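Local coordinates for protein alpha-galactosidase (Thermus thermophilus, PDB 6LCJ) that probably hydrolyses terminal alpha-galactosyl linkages, as a thermostable GH36-family glycosidase that assembles into a hexamer, at residues F45-G49 and D78-L83; V262-W268 and F305-L311; W50-S54 and L353-D358; L347-G352 and L393-H398. One frame throughout, in Å; residues are numbered along the deposited sequence.

Contact 1 (F45-G49 and D78-L83); sequences FFRHG and DDPFLL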
loop_
_atom_site.group_PDB
_atom_site.type_symbol
_atom_site.label_atom_id
_atom_site.label_comp_id
_atom_site.label_asym_id
_atom_site.label_seq_id
_atom_site.Cartn_x
_atom_site.Cartn_y
_atom_site.Cartn_z
ATOM N N PHE E 45 16.440 20.011 -24.019
ATOM C CA PHE E 45 16.092 18.900 -24.894
ATOM C C PHE E 45 14.898 19.315 -25.743
ATOM O O PHE E 45 13.910 19.844 -25.215
ATOM C CB PHE E 45 15.772 17.634 -24.086
ATOM C CG PHE E 45 15.099 16.513 -24.903
ATOM C CD1 PHE E 45 15.713 15.976 -26.029
ATOM C CD2 PHE E 45 13.866 15.991 -24.516
ATOM C CE1 PHE E 45 15.109 14.944 -26.759
ATOM C CE2 PHE E 45 13.257 14.952 -25.243
ATOM C CZ PHE E 45 13.874 14.435 -26.362
ATOM N N PHE E 46 14.992 19.101 -27.054
ATOM C CA PHE E 46 13.854 19.374 -27.921
ATOM C C PHE E 46 12.890 18.188 -27.865
ATOM O O PHE E 46 13.193 17.082 -28.347
ATOM C CB PHE E 46 14.283 19.655 -29.353
ATOM C CG PHE E 46 13.119 19.891 -30.272
ATOM C CD1 PHE E 46 12.298 20.986 -30.089
ATOM C CD2 PHE E 46 12.820 18.999 -31.292
ATOM C CE1 PHE E 46 11.205 21.204 -30.924
ATOM C CE2 PHE E 46 11.745 19.218 -32.133
ATOM C CZ PHE E 46 10.937 20.323 -31.949
ATOM N N ARG E 47 11.723 18.426 -27.293
ATOM C CA ARG E 47 10.736 17.391 -27.056
ATOM C C ARG E 47 9.697 17.507 -28.163
ATOM O O ARG E 47 8.835 18.387 -28.123
ATOM C CB ARG E 47 10.135 17.563 -25.665
ATOM C CG ARG E 47 9.333 16.372 -25.180
ATOM C CD ARG E 47 7.865 16.500 -25.544
ATOM N NE ARG E 47 7.120 15.347 -25.059
ATOM C CZ ARG E 47 5.865 15.075 -25.391
ATOM N NH1 ARG E 47 5.207 15.879 -26.213
ATOM N NH2 ARG E 47 5.260 13.997 -24.896
ATOM N N HIS E 48 9.790 16.634 -29.166
ATOM C CA HIS E 48 8.838 16.637 -30.275
ATOM C C HIS E 48 7.701 15.638 -30.026
ATOM O O HIS E 48 7.908 14.419 -30.060
ATOM C CB HIS E 48 9.519 16.327 -31.597
ATOM C CG HIS E 48 8.595 16.513 -32.752
ATOM N ND1 HIS E 48 8.150 15.468 -33.531
ATOM C CD2 HIS E 48 7.939 17.617 -33.187
ATOM C CE1 HIS E 48 7.293 15.927 -34.425
ATOM N NE2 HIS E 48 7.149 17.229 -34.240
ATOM N N GLY E 49 6.494 16.153 -29.814
ATOM C CA GLY E 49 5.338 15.295 -29.625
ATOM C C GLY E 49 4.918 14.569 -30.896
ATOM O O GLY E 49 5.317 14.893 -32.019
ATOM N N ASP E 78 -1.041 12.359 -27.183
ATOM C CA ASP E 78 0.303 12.075 -27.667
ATOM C C ASP E 78 0.413 10.572 -27.909
ATOM O O ASP E 78 -0.534 9.812 -27.685
ATOM C CB ASP E 78 1.348 12.575 -26.657
ATOM C CG ASP E 78 2.649 13.044 -27.310
ATOM O OD1 ASP E 78 3.069 12.461 -28.338
ATOM O OD2 ASP E 78 3.271 13.990 -26.766
ATOM N N ASP E 79 1.575 10.156 -28.388
ATOM C CA ASP E 79 1.984 8.761 -28.347
ATOM C C ASP E 79 1.885 8.263 -26.907
ATOM O O ASP E 79 2.602 8.780 -26.035
ATOM C CB ASP E 79 3.418 8.653 -28.879
ATOM C CG ASP E 79 3.940 7.223 -28.967
ATOM O OD1 ASP E 79 3.483 6.321 -28.222
ATOM O OD2 ASP E 79 4.861 7.019 -29.787
ATOM N N PRO E 80 1.024 7.279 -26.611
ATOM C CA PRO E 80 0.857 6.844 -25.210
ATOM C C PRO E 80 2.152 6.451 -24.525
ATOM O O PRO E 80 2.296 6.694 -23.320
ATOM C CB PRO E 80 -0.108 5.660 -25.325
ATOM C CG PRO E 80 -0.881 5.931 -26.578
ATOM C CD PRO E 80 0.110 6.569 -27.526
ATOM N N PHE E 81 3.113 5.883 -25.256
ATOM C CA PHE E 81 4.412 5.582 -24.659
ATOM C C PHE E 81 5.064 6.841 -24.103
ATOM O O PHE E 81 5.525 6.861 -22.956
ATOM C CB PHE E 81 5.323 4.917 -25.688
ATOM C CG PHE E 81 6.703 4.625 -25.171
ATOM C CD1 PHE E 81 7.704 5.592 -25.229
ATOM C CD2 PHE E 81 7.009 3.383 -24.627
ATOM C CE1 PHE E 81 8.978 5.339 -24.743
ATOM C CE2 PHE E 81 8.282 3.115 -24.149
ATOM C CZ PHE E 81 9.268 4.101 -24.204
ATOM N N LEU E 82 5.118 7.906 -24.910
ATOM C CA LEU E 82 5.730 9.163 -24.488
ATOM C C LEU E 82 5.113 9.724 -23.214
ATOM O O LEU E 82 5.754 10.521 -22.528
ATOM C CB LEU E 82 5.588 10.209 -25.599
ATOM C CG LEU E 82 6.683 10.415 -26.648
ATOM C CD1 LEU E 82 7.195 9.092 -27.172
ATOM C CD2 LEU E 82 6.116 11.255 -27.775
ATOM N N LEU E 83 3.876 9.349 -22.898
ATOM C CA LEU E 83 3.154 9.916 -21.772
ATOM C C LEU E 83 3.171 9.022 -20.537
ATOM O O LEU E 83 2.829 9.493 -19.451
ATOM C CB LEU E 83 1.700 10.206 -22.171
ATOM C CG LEU E 83 1.476 11.287 -23.226
ATOM C CD1 LEU E 83 -0.000 11.524 -23.430
ATOM C CD2 LEU E 83 2.186 12.580 -22.849
#

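Contact 2 (V262-W268 and F305-L311); sequences VRAGFNW and FLYAAAL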
loop_
_atom_site.group_PDB
_atom_site.type_symbol
_atom_site.label_atom_id
_atom_site.label_comp_id
_atom_site.label_asym_id
_atom_site.label_seq_id
_atom_site.Cartn_x
_atom_site.Cartn_y
_atom_site.Cartn_z
ATOM N N VAL E 262 -9.122 -1.087 -28.224
ATOM C CA VAL E 262 -8.134 -0.103 -27.815
ATOM C C VAL E 262 -8.814 1.240 -27.572
ATOM O O VAL E 262 -9.644 1.693 -28.369
ATOM C CB VAL E 262 -7.040 -0.008 -28.888
ATOM C CG1 VAL E 262 -6.086 1.155 -28.619
ATOM C CG2 VAL E 262 -6.299 -1.329 -28.955
ATOM N N ARG E 263 -8.486 1.874 -26.453
ATOM C CA ARG E 263 -9.071 3.173 -26.136
ATOM C C ARG E 263 -8.412 4.254 -26.985
ATOM O O ARG E 263 -7.182 4.290 -27.124
ATOM C CB ARG E 263 -8.914 3.459 -24.645
ATOM C CG ARG E 263 -9.237 2.227 -23.803
ATOM C CD ARG E 263 -10.011 2.562 -22.561
ATOM N NE ARG E 263 -11.426 2.792 -22.845
ATOM C CZ ARG E 263 -12.425 2.248 -22.155
ATOM N NH1 ARG E 263 -12.157 1.430 -21.140
ATOM N NH2 ARG E 263 -13.688 2.521 -22.479
ATOM N N ALA E 264 -9.230 5.102 -27.602
ATOM C CA ALA E 264 -8.707 6.180 -28.435
ATOM C C ALA E 264 -8.979 7.558 -27.839
ATOM O O ALA E 264 -8.833 8.565 -28.531
ATOM C CB ALA E 264 -9.275 6.091 -29.853
ATOM N N GLY E 265 -9.368 7.625 -26.574
ATOM C CA GLY E 265 -9.574 8.894 -25.911
ATOM C C GLY E 265 -10.989 9.178 -25.454
ATOM O O GLY E 265 -11.824 8.276 -25.357
ATOM N N PHE E 266 -11.268 10.447 -25.169
ATOM C CA PHE E 266 -12.543 10.862 -24.601
ATOM C C PHE E 266 -12.912 12.218 -25.177
ATOM O O PHE E 266 -12.197 13.202 -24.967
ATOM C CB PHE E 266 -12.465 10.928 -23.080
ATOM C CG PHE E 266 -13.797 11.026 -22.418
ATOM C CD1 PHE E 266 -14.410 12.261 -22.236
ATOM C CD2 PHE E 266 -14.454 9.881 -21.988
ATOM C CE1 PHE E 266 -15.647 12.346 -21.627
ATOM C CE2 PHE E 266 -15.700 9.958 -21.383
ATOM C CZ PHE E 266 -16.295 11.189 -21.195
ATOM N N ASN E 267 -14.031 12.270 -25.890
ATOM C CA ASN E 267 -14.454 13.487 -26.566
ATOM C C ASN E 267 -15.945 13.376 -26.831
ATOM O O ASN E 267 -16.510 12.280 -26.818
ATOM C CB ASN E 267 -13.671 13.705 -27.867
ATOM C CG ASN E 267 -13.649 15.161 -28.298
ATOM O OD1 ASN E 267 -13.559 16.064 -27.467
ATOM N ND2 ASN E 267 -13.732 15.393 -29.603
ATOM N N TRP E 268 -16.579 14.528 -27.063
ATOM C CA TRP E 268 -18.040 14.604 -27.191
ATOM C C TRP E 268 -18.734 13.875 -26.036
ATOM O O TRP E 268 -19.775 13.240 -26.206
ATOM C CB TRP E 268 -18.513 14.052 -28.545
ATOM C CG TRP E 268 -17.810 14.587 -29.744
ATOM C CD1 TRP E 268 -18.074 15.761 -30.395
ATOM C CD2 TRP E 268 -16.736 13.966 -30.462
ATOM N NE1 TRP E 268 -17.233 15.906 -31.475
ATOM C CE2 TRP E 268 -16.397 14.821 -31.532
ATOM C CE3 TRP E 268 -16.033 12.772 -30.306
ATOM C CZ2 TRP E 268 -15.371 14.524 -32.431
ATOM C CZ3 TRP E 268 -15.015 12.477 -31.197
ATOM C CH2 TRP E 268 -14.693 13.346 -32.246
ATOM N N PHE E 305 -8.464 13.593 -36.293
ATOM C CA PHE E 305 -8.255 12.511 -35.341
ATOM C C PHE E 305 -7.513 11.355 -35.986
ATOM O O PHE E 305 -7.793 10.194 -35.697
ATOM C CB PHE E 305 -9.581 12.022 -34.748
ATOM C CG PHE E 305 -10.239 13.012 -33.839
ATOM C CD1 PHE E 305 -10.930 14.100 -34.357
ATOM C CD2 PHE E 305 -10.158 12.864 -32.462
ATOM C CE1 PHE E 305 -11.538 15.028 -33.515
ATOM C CE2 PHE E 305 -10.765 13.789 -31.610
ATOM C CZ PHE E 305 -11.457 14.871 -32.139
ATOM N N LEU E 306 -6.577 11.673 -36.878
ATOM C CA LEU E 306 -5.866 10.656 -37.631
ATOM C C LEU E 306 -4.891 9.856 -36.776
ATOM O O LEU E 306 -4.406 8.815 -37.237
ATOM C CB LEU E 306 -5.125 11.305 -38.801
ATOM C CG LEU E 306 -5.957 11.905 -39.952
ATOM C CD1 LEU E 306 -5.023 12.521 -40.986
ATOM C CD2 LEU E 306 -6.829 10.859 -40.583
ATOM N N TYR E 307 -4.592 10.309 -35.548
ATOM C CA TYR E 307 -3.859 9.459 -34.613
ATOM C C TYR E 307 -4.569 8.115 -34.395
ATOM O O TYR E 307 -3.917 7.112 -34.078
ATOM C CB TYR E 307 -3.672 10.184 -33.269
ATOM C CG TYR E 307 -4.948 10.221 -32.452
ATOM C CD1 TYR E 307 -5.277 9.187 -31.584
ATOM C CD2 TYR E 307 -5.836 11.272 -32.575
ATOM C CE1 TYR E 307 -6.452 9.204 -30.869
ATOM C CE2 TYR E 307 -7.013 11.294 -31.856
ATOM C CZ TYR E 307 -7.315 10.261 -31.012
ATOM O OH TYR E 307 -8.490 10.294 -30.316
ATOM N N ALA E 308 -5.900 8.077 -34.522
ATOM C CA ALA E 308 -6.605 6.823 -34.284
ATOM C C ALA E 308 -6.125 5.722 -35.219
ATOM O O ALA E 308 -6.107 4.547 -34.837
ATOM C CB ALA E 308 -8.109 7.025 -34.422
ATOM N N ALA E 309 -5.709 6.077 -36.434
ATOM C CA ALA E 309 -5.229 5.087 -37.384
ATOM C C ALA E 309 -3.817 4.593 -37.079
ATOM O O ALA E 309 -3.357 3.635 -37.721
ATOM C CB ALA E 309 -5.274 5.667 -38.796
ATOM N N ALA E 310 -3.113 5.218 -36.131
ATOM C CA ALA E 310 -1.722 4.879 -35.852
ATOM C C ALA E 310 -1.516 4.393 -34.423
ATOM O O ALA E 310 -0.370 4.233 -33.991
ATOM C CB ALA E 310 -0.809 6.072 -36.144
ATOM N N LEU E 311 -2.579 4.129 -33.684
ATOM C CA LEU E 311 -2.398 3.575 -32.355
ATOM C C LEU E 311 -1.678 2.225 -32.444
ATOM O O LEU E 311 -1.816 1.494 -33.432
ATOM C CB LEU E 311 -3.751 3.449 -31.655
ATOM C CG LEU E 311 -4.253 4.852 -31.265
ATOM C CD1 LEU E 311 -5.743 4.865 -30.935
ATOM C CD2 LEU E 311 -3.423 5.474 -30.117
#

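Contact 3 (W50-S54 and L353-D358); sequences WQSWS and LRVGPD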
loop_
_atom_site.group_PDB
_atom_site.type_symbol
_atom_site.label_atom_id
_atom_site.label_comp_id
_atom_site.label_asym_id
_atom_site.label_seq_id
_atom_site.Cartn_x
_atom_site.Cartn_y
_atom_site.Cartn_z
ATOM N N TRP E 50 4.059 13.569 -30.697
ATOM C CA TRP E 50 3.754 12.610 -31.756
ATOM C C TRP E 50 2.867 13.202 -32.843
ATOM O O TRP E 50 3.122 12.997 -34.034
ATOM C CB TRP E 50 3.069 11.393 -31.160
ATOM C CG TRP E 50 2.822 10.286 -32.138
ATOM C CD1 TRP E 50 3.669 9.840 -33.115
ATOM C CD2 TRP E 50 1.652 9.473 -32.217
ATOM N NE1 TRP E 50 3.094 8.797 -33.793
ATOM C CE2 TRP E 50 1.859 8.545 -33.258
ATOM C CE3 TRP E 50 0.448 9.425 -31.489
ATOM C CZ2 TRP E 50 0.908 7.586 -33.603
ATOM C CZ3 TRP E 50 -0.494 8.473 -31.823
ATOM C CH2 TRP E 50 -0.262 7.561 -32.871
ATOM N N GLN E 51 1.788 13.877 -32.458
ATOM C CA GLN E 51 0.761 14.281 -33.404
ATOM C C GLN E 51 0.502 15.789 -33.308
ATOM O O GLN E 51 1.123 16.513 -32.521
ATOM C CB GLN E 51 -0.527 13.454 -33.196
ATOM C CG GLN E 51 -1.025 13.385 -31.769
ATOM C CD GLN E 51 -2.490 13.769 -31.640
ATOM O OE1 GLN E 51 -2.947 14.718 -32.284
ATOM N NE2 GLN E 51 -3.232 13.041 -30.795
ATOM N N SER E 52 -0.431 16.252 -34.144
ATOM C CA SER E 52 -0.744 17.678 -34.280
ATOM C C SER E 52 -0.903 18.375 -32.934
ATOM O O SER E 52 -0.257 19.393 -32.674
ATOM C CB SER E 52 -2.024 17.839 -35.097
ATOM O OG SER E 52 -1.793 17.496 -36.454
ATOM N N TRP E 53 -1.763 17.834 -32.065
ATOM C CA TRP E 53 -2.073 18.470 -30.789
ATOM C C TRP E 53 -0.958 18.294 -29.765
ATOM O O TRP E 53 -0.930 19.024 -28.765
ATOM C CB TRP E 53 -3.404 17.919 -30.240
ATOM C CG TRP E 53 -4.518 17.985 -31.261
ATOM C CD1 TRP E 53 -4.712 18.967 -32.195
ATOM C CD2 TRP E 53 -5.558 17.024 -31.474
ATOM N NE1 TRP E 53 -5.806 18.681 -32.965
ATOM C CE2 TRP E 53 -6.347 17.494 -32.548
ATOM C CE3 TRP E 53 -5.908 15.814 -30.861
ATOM C CZ2 TRP E 53 -7.468 16.790 -33.024
ATOM C CZ3 TRP E 53 -7.033 15.111 -31.348
ATOM C CH2 TRP E 53 -7.793 15.609 -32.406
ATOM N N SER E 54 -0.034 17.365 -29.996
ATOM C CA SER E 54 0.988 17.049 -29.004
ATOM C C SER E 54 1.937 18.226 -28.776
ATOM O O SER E 54 2.137 19.077 -29.645
ATOM C CB SER E 54 1.785 15.820 -29.436
ATOM O OG SER E 54 0.966 14.670 -29.410
ATOM N N LEU E 353 -1.051 20.409 -42.961
ATOM C CA LEU E 353 -0.863 19.660 -41.725
ATOM C C LEU E 353 -1.001 20.600 -40.534
ATOM O O LEU E 353 -0.271 21.590 -40.436
ATOM C CB LEU E 353 0.498 18.966 -41.716
ATOM C CG LEU E 353 0.868 18.164 -40.469
ATOM C CD1 LEU E 353 0.028 16.930 -40.385
ATOM C CD2 LEU E 353 2.347 17.789 -40.460
ATOM N N ARG E 354 -1.930 20.293 -39.636
ATOM C CA ARG E 354 -2.019 21.021 -38.375
ATOM C C ARG E 354 -0.842 20.639 -37.487
ATOM O O ARG E 354 -0.527 19.458 -37.345
ATOM C CB ARG E 354 -3.346 20.721 -37.683
ATOM C CG ARG E 354 -4.559 21.390 -38.357
ATOM C CD ARG E 354 -4.889 22.746 -37.730
ATOM N NE ARG E 354 -4.800 22.640 -36.287
ATOM C CZ ARG E 354 -5.811 22.304 -35.490
ATOM N NH1 ARG E 354 -7.029 22.089 -35.982
ATOM N NH2 ARG E 354 -5.601 22.192 -34.184
ATOM N N VAL E 355 -0.172 21.645 -36.916
ATOM C CA VAL E 355 1.038 21.442 -36.125
ATOM C C VAL E 355 0.867 21.843 -34.667
ATOM O O VAL E 355 1.836 21.794 -33.909
ATOM C CB VAL E 355 2.246 22.188 -36.730
ATOM C CG1 VAL E 355 2.676 21.554 -38.034
ATOM C CG2 VAL E 355 1.892 23.639 -36.927
ATOM N N GLY E 356 -0.323 22.241 -34.250
ATOM C CA GLY E 356 -0.550 22.535 -32.858
ATOM C C GLY E 356 -1.946 22.188 -32.379
ATOM O O GLY E 356 -2.863 21.897 -33.163
ATOM N N PRO E 357 -2.122 22.217 -31.057
ATOM C CA PRO E 357 -3.467 22.174 -30.476
ATOM C C PRO E 357 -4.415 23.145 -31.145
ATOM O O PRO E 357 -3.998 24.132 -31.761
ATOM C CB PRO E 357 -3.228 22.573 -29.016
ATOM C CG PRO E 357 -1.814 22.230 -28.751
ATOM C CD PRO E 357 -1.083 22.454 -30.037
ATOM N N ASP E 358 -5.702 22.853 -31.038
ATOM C CA ASP E 358 -6.726 23.787 -31.474
ATOM C C ASP E 358 -6.504 25.165 -30.864
ATOM O O ASP E 358 -6.199 25.303 -29.672
ATOM C CB ASP E 358 -8.100 23.277 -31.052
ATOM C CG ASP E 358 -8.548 22.098 -31.848
ATOM O OD1 ASP E 358 -7.810 21.667 -32.780
ATOM O OD2 ASP E 358 -9.657 21.611 -31.536
#

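Contact 4 (L347-G352 and L393-H398); sequences LGLADG and LMENVH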
loop_
_atom_site.group_PDB
_atom_site.type_symbol
_atom_site.label_atom_id
_atom_site.label_comp_id
_atom_site.label_asym_id
_atom_site.label_seq_id
_atom_site.Cartn_x
_atom_site.Cartn_y
_atom_site.Cartn_z
ATOM N N LEU E 347 4.058 13.260 -43.637
ATOM C CA LEU E 347 4.732 14.064 -44.647
ATOM C C LEU E 347 4.756 13.337 -45.988
ATOM O O LEU E 347 4.953 12.118 -46.053
ATOM C CB LEU E 347 6.148 14.390 -44.188
ATOM C CG LEU E 347 6.277 15.234 -42.917
ATOM C CD1 LEU E 347 7.751 15.472 -42.534
ATOM C CD2 LEU E 347 5.534 16.556 -43.102
ATOM N N GLY E 348 4.547 14.094 -47.066
ATOM C CA GLY E 348 4.449 13.536 -48.390
ATOM C C GLY E 348 3.048 13.148 -48.811
ATOM O O GLY E 348 2.796 13.018 -50.008
ATOM N N LEU E 349 2.135 12.949 -47.868
ATOM C CA LEU E 349 0.746 12.633 -48.167
ATOM C C LEU E 349 -0.177 13.826 -47.948
ATOM O O LEU E 349 -1.016 14.125 -48.805
ATOM C CB LEU E 349 0.280 11.453 -47.309
ATOM C CG LEU E 349 1.076 10.164 -47.497
ATOM C CD1 LEU E 349 0.704 9.144 -46.450
ATOM C CD2 LEU E 349 0.890 9.601 -48.929
ATOM N N ALA E 350 -0.043 14.522 -46.818
ATOM C CA ALA E 350 -0.870 15.693 -46.561
ATOM C C ALA E 350 -0.461 16.860 -47.452
ATOM O O ALA E 350 0.720 17.051 -47.749
ATOM C CB ALA E 350 -0.771 16.114 -45.092
ATOM N N ASP E 351 -1.453 17.645 -47.872
ATOM C CA ASP E 351 -1.200 18.957 -48.459
ATOM C C ASP E 351 -1.061 20.017 -47.376
ATOM O O ASP E 351 -0.166 20.866 -47.444
ATOM C CB ASP E 351 -2.334 19.350 -49.410
ATOM C CG ASP E 351 -2.579 18.307 -50.482
ATOM O OD1 ASP E 351 -1.718 18.184 -51.363
ATOM O OD2 ASP E 351 -3.618 17.601 -50.429
ATOM N N GLY E 352 -1.937 19.970 -46.381
ATOM C CA GLY E 352 -1.828 20.817 -45.213
ATOM C C GLY E 352 -1.817 19.960 -43.960
ATOM O O GLY E 352 -2.470 18.909 -43.898
ATOM N N LEU E 393 8.800 22.503 -40.779
ATOM C CA LEU E 393 8.093 21.634 -41.713
ATOM C C LEU E 393 7.519 22.366 -42.919
ATOM O O LEU E 393 6.887 21.719 -43.757
ATOM C CB LEU E 393 6.966 20.894 -40.997
ATOM C CG LEU E 393 7.575 19.898 -40.029
ATOM C CD1 LEU E 393 6.521 19.457 -39.039
ATOM C CD2 LEU E 393 8.189 18.730 -40.791
ATOM N N MET E 394 7.694 23.689 -43.018
ATOM C CA MET E 394 7.215 24.420 -44.186
ATOM C C MET E 394 7.957 24.004 -45.444
ATOM O O MET E 394 7.509 24.314 -46.549
ATOM C CB MET E 394 7.366 25.924 -43.963
ATOM C CG MET E 394 6.280 26.527 -43.086
ATOM S SD MET E 394 6.700 28.230 -42.741
ATOM C CE MET E 394 6.503 28.965 -44.379
ATOM N N GLU E 395 9.090 23.321 -45.280
ATOM C CA GLU E 395 9.774 22.669 -46.383
ATOM C C GLU E 395 8.950 21.527 -46.975
ATOM O O GLU E 395 9.086 21.209 -48.163
ATOM C CB GLU E 395 11.115 22.142 -45.873
ATOM C CG GLU E 395 11.909 21.359 -46.894
ATOM C CD GLU E 395 12.529 22.244 -47.968
ATOM O OE1 GLU E 395 12.580 23.494 -47.786
ATOM O OE2 GLU E 395 12.972 21.678 -48.998
ATOM N N ASN E 396 8.102 20.887 -46.170
ATOM C CA ASN E 396 7.546 19.595 -46.531
ATOM C C ASN E 396 6.046 19.580 -46.734
ATOM O O ASN E 396 5.537 18.633 -47.327
ATOM C CB ASN E 396 7.896 18.551 -45.459
ATOM C CG ASN E 396 9.372 18.524 -45.137
ATOM O OD1 ASN E 396 9.862 19.346 -44.369
ATOM N ND2 ASN E 396 10.093 17.575 -45.725
ATOM N N VAL E 397 5.317 20.602 -46.265
ATOM C CA VAL E 397 3.866 20.585 -46.299
ATOM C C VAL E 397 3.403 21.996 -45.983
ATOM O O VAL E 397 4.153 22.784 -45.408
ATOM C CB VAL E 397 3.317 19.548 -45.279
ATOM C CG1 VAL E 397 3.700 19.935 -43.865
ATOM C CG2 VAL E 397 1.805 19.385 -45.401
ATOM N N HIS E 398 2.180 22.327 -46.381
ATOM C CA HIS E 398 1.549 23.545 -45.902
ATOM C C HIS E 398 1.289 23.415 -44.408
ATOM O O HIS E 398 0.512 22.555 -43.973
ATOM C CB HIS E 398 0.250 23.809 -46.650
ATOM C CG HIS E 398 0.452 24.051 -48.108
ATOM N ND1 HIS E 398 -0.562 23.928 -49.034
ATOM C CD2 HIS E 398 1.569 24.379 -48.804
ATOM C CE1 HIS E 398 -0.079 24.188 -50.237
ATOM N NE2 HIS E 398 1.208 24.470 -50.124
HETATM O O HOH W 1 3.507 16.726 -46.826
#

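Contact 1 (F45-G49 and D78-L83)
A buried arginine can be matched by a carboxylate that is itself held in place, and the approach of loop 78-83 to strand end 45-49 is a worked case. Asp78 comes first and does most: its OD2 accepts from both terminal nitrogens of the Arg47 guanidinium, lying 2.8 Å from Arg47 NH1 and 2.7 Å from Arg47 NH2, so that one carboxylate oxygen serves two donors in a salt bridge near the guanidinium plane. The same OD2 is 3.8 Å from Gly49 CA, where a side chain on Gly49 would press against both OD2 and Arg47 NH1. Asp78 is held for this role through OD1, which takes the amide of Asp79 at 2.7 Å (Asp79 N to Asp78 OD1) and that of Trp50. Asp79 then N-caps the short helix, Phe81 N reaching Asp79 OD1 at 3.0 Å. One turn on, Leu82 lays its CD2 over one face of the guanidinium, its CB 3.9 Å from Arg47 NH2, and Leu83 CD2 comes within 4.0 Å of that nitrogen, so apolar groups shield the ion pair. Arg47 NH1 also donates to Leu55 O. Strand 44-48 lies between strands 93-97 and 56-59 of an antiparallel sheet, while the helix leans on strand 113-117 of a second sheet, where Arg114 forms a salt bridge with Asp79.

Contact 2 (V262-W268 and F305-L311)
Tyr307 shows how one rotamer can tie a loop to a strand: with chi1 in the p well its ring reaches across to strand 263-267, and OH donates to Ala264 O at 2.5 Å, the oxygen lying near the ring plane. Ala264 CB, pointing toward the other segment, is also 3.9 Å from Leu311 CD1. Leu311, chi1 m and chi2 t, stretches its CD1 on to Val262 CG1 at 4.4 Å. In TIM-barrel terms, 305-311 is the loop following barrel strand 298-303, a 3-10 turn in its middle, and 263-267 is the edge of a small antiparallel sheet packed over it. At the other end, Phe305 and Trp268 both have left-handed backbone angles and chi1 m, which brings Trp268 CH2 over one face of the Phe305 ring, 3.6 Å from Phe305 CZ, with planes at 36°. Asn267, chi1 t, sets ND2 3.4 Å from Phe305 CZ. Trp268 NE1 bonds to Asp197, whereas Phe266 points away and meets Trp371 of a neighbouring subunit edge-to-face.

Contact 3 (W50-S54 and L353-D358)
Ser52, Trp53 and Pro357 carry most of this contact, and they illustrate how a turn can be seated against an irregular strand end by a serine hydroxyl and backbone carbonyls. Ser52 is the second residue of a type I turn, Gln51 to Ser54, closed by Ser54 N to Gln51 O at 2.9 Å. Its OG donates to Arg354 O over a very short 2.5 Å, while its own carbonyl O settles 3.2 Å from Gly356 CA. Trp53 follows closely, its CA 4.0 Å from that of Pro357. Its carbonyl O is 3.3 Å from Pro357 CG, in a ring that also packs on Asn382 and Ser386 of helix 380-388, and its indole has Gly356 O near the ring plane, 3.6 Å from Trp53 CD1. Beyond the indole, Arg354 folds back on its own loop, NH2 bonding to Asp358 OD1 at 2.7 Å in a salt bridge and to Gly356 O at 2.9 Å. Trp53 NE1 sits 3.7 Å from Arg354 NH2. The Trp53 ring also meets Phe305 edge-to-face. Residues 355-358 continue from the C-terminal end of parallel strand 352-354, the rim where TIM barrels characteristically carry their active sites, consistent with the turn helping to line that rim.

Contact 4 (L347-G352 and L393-H398)
In this TIM barrel the lead-ins to neighbouring parallel strands 352-354 and 398-400 meet where the pairing begins, with Gly352 opposite His398 at a CA-CA distance of 4.4 Å. Val397 is the central bump: its CG2 sinks into a backbone hollow formed by residues 350-352, 3.5 Å from Ala350 O, 3.2 Å from Asp351 O and 3.9 Å from Gly352 CA, with Ala350 CB at 4.2 Å. In return Leu347 pushes across the other way, its CD1 3.7 Å from Leu393 CD2 and its CD2 3.9 Å from both Asn396 CB and Val397 CG1, filling the space inside the bend from the 3-10 turn to the strand. Gly352 CA makes a CA-H...O contact with His398 O at 3.2 Å; beside it His398 N donates to Asp351 O at 3.0 Å. The Asp351 side chain leaves the interface, and its carboxylate pairs with Arg154, Ser156 and Arg328. The hollow left between the two segments is plugged by one water, which accepts from Gly348 N at 2.8 Å and donates to Ala350 O at 3.0 Å and Asn396 O at 2.8 Å.

In the fold
Contact 3 is the hub, its centre about 3 Å from the centre of the chain, and touches the other three, whose centres lie about 12 Å (contact 1), 14 Å (contact 2) and 13 Å (contact 4) from its own. Contacts 2 and 4, whose centres are about 22 Å apart, do not touch. Residues 45-54 run continuously from contact 1 into contact 3, leading from the N-terminal antiparallel sheet to the barrel. Strand 352-354 begins in contact 4 and ends in contact 3, which thus sit toward opposite ends of one barrel strand. Along the chain contact 2 is nested within the loop closed by contact 3, whereas contacts 1 and 4 each cross it. The N-terminal region is thereby built into the barrel rim.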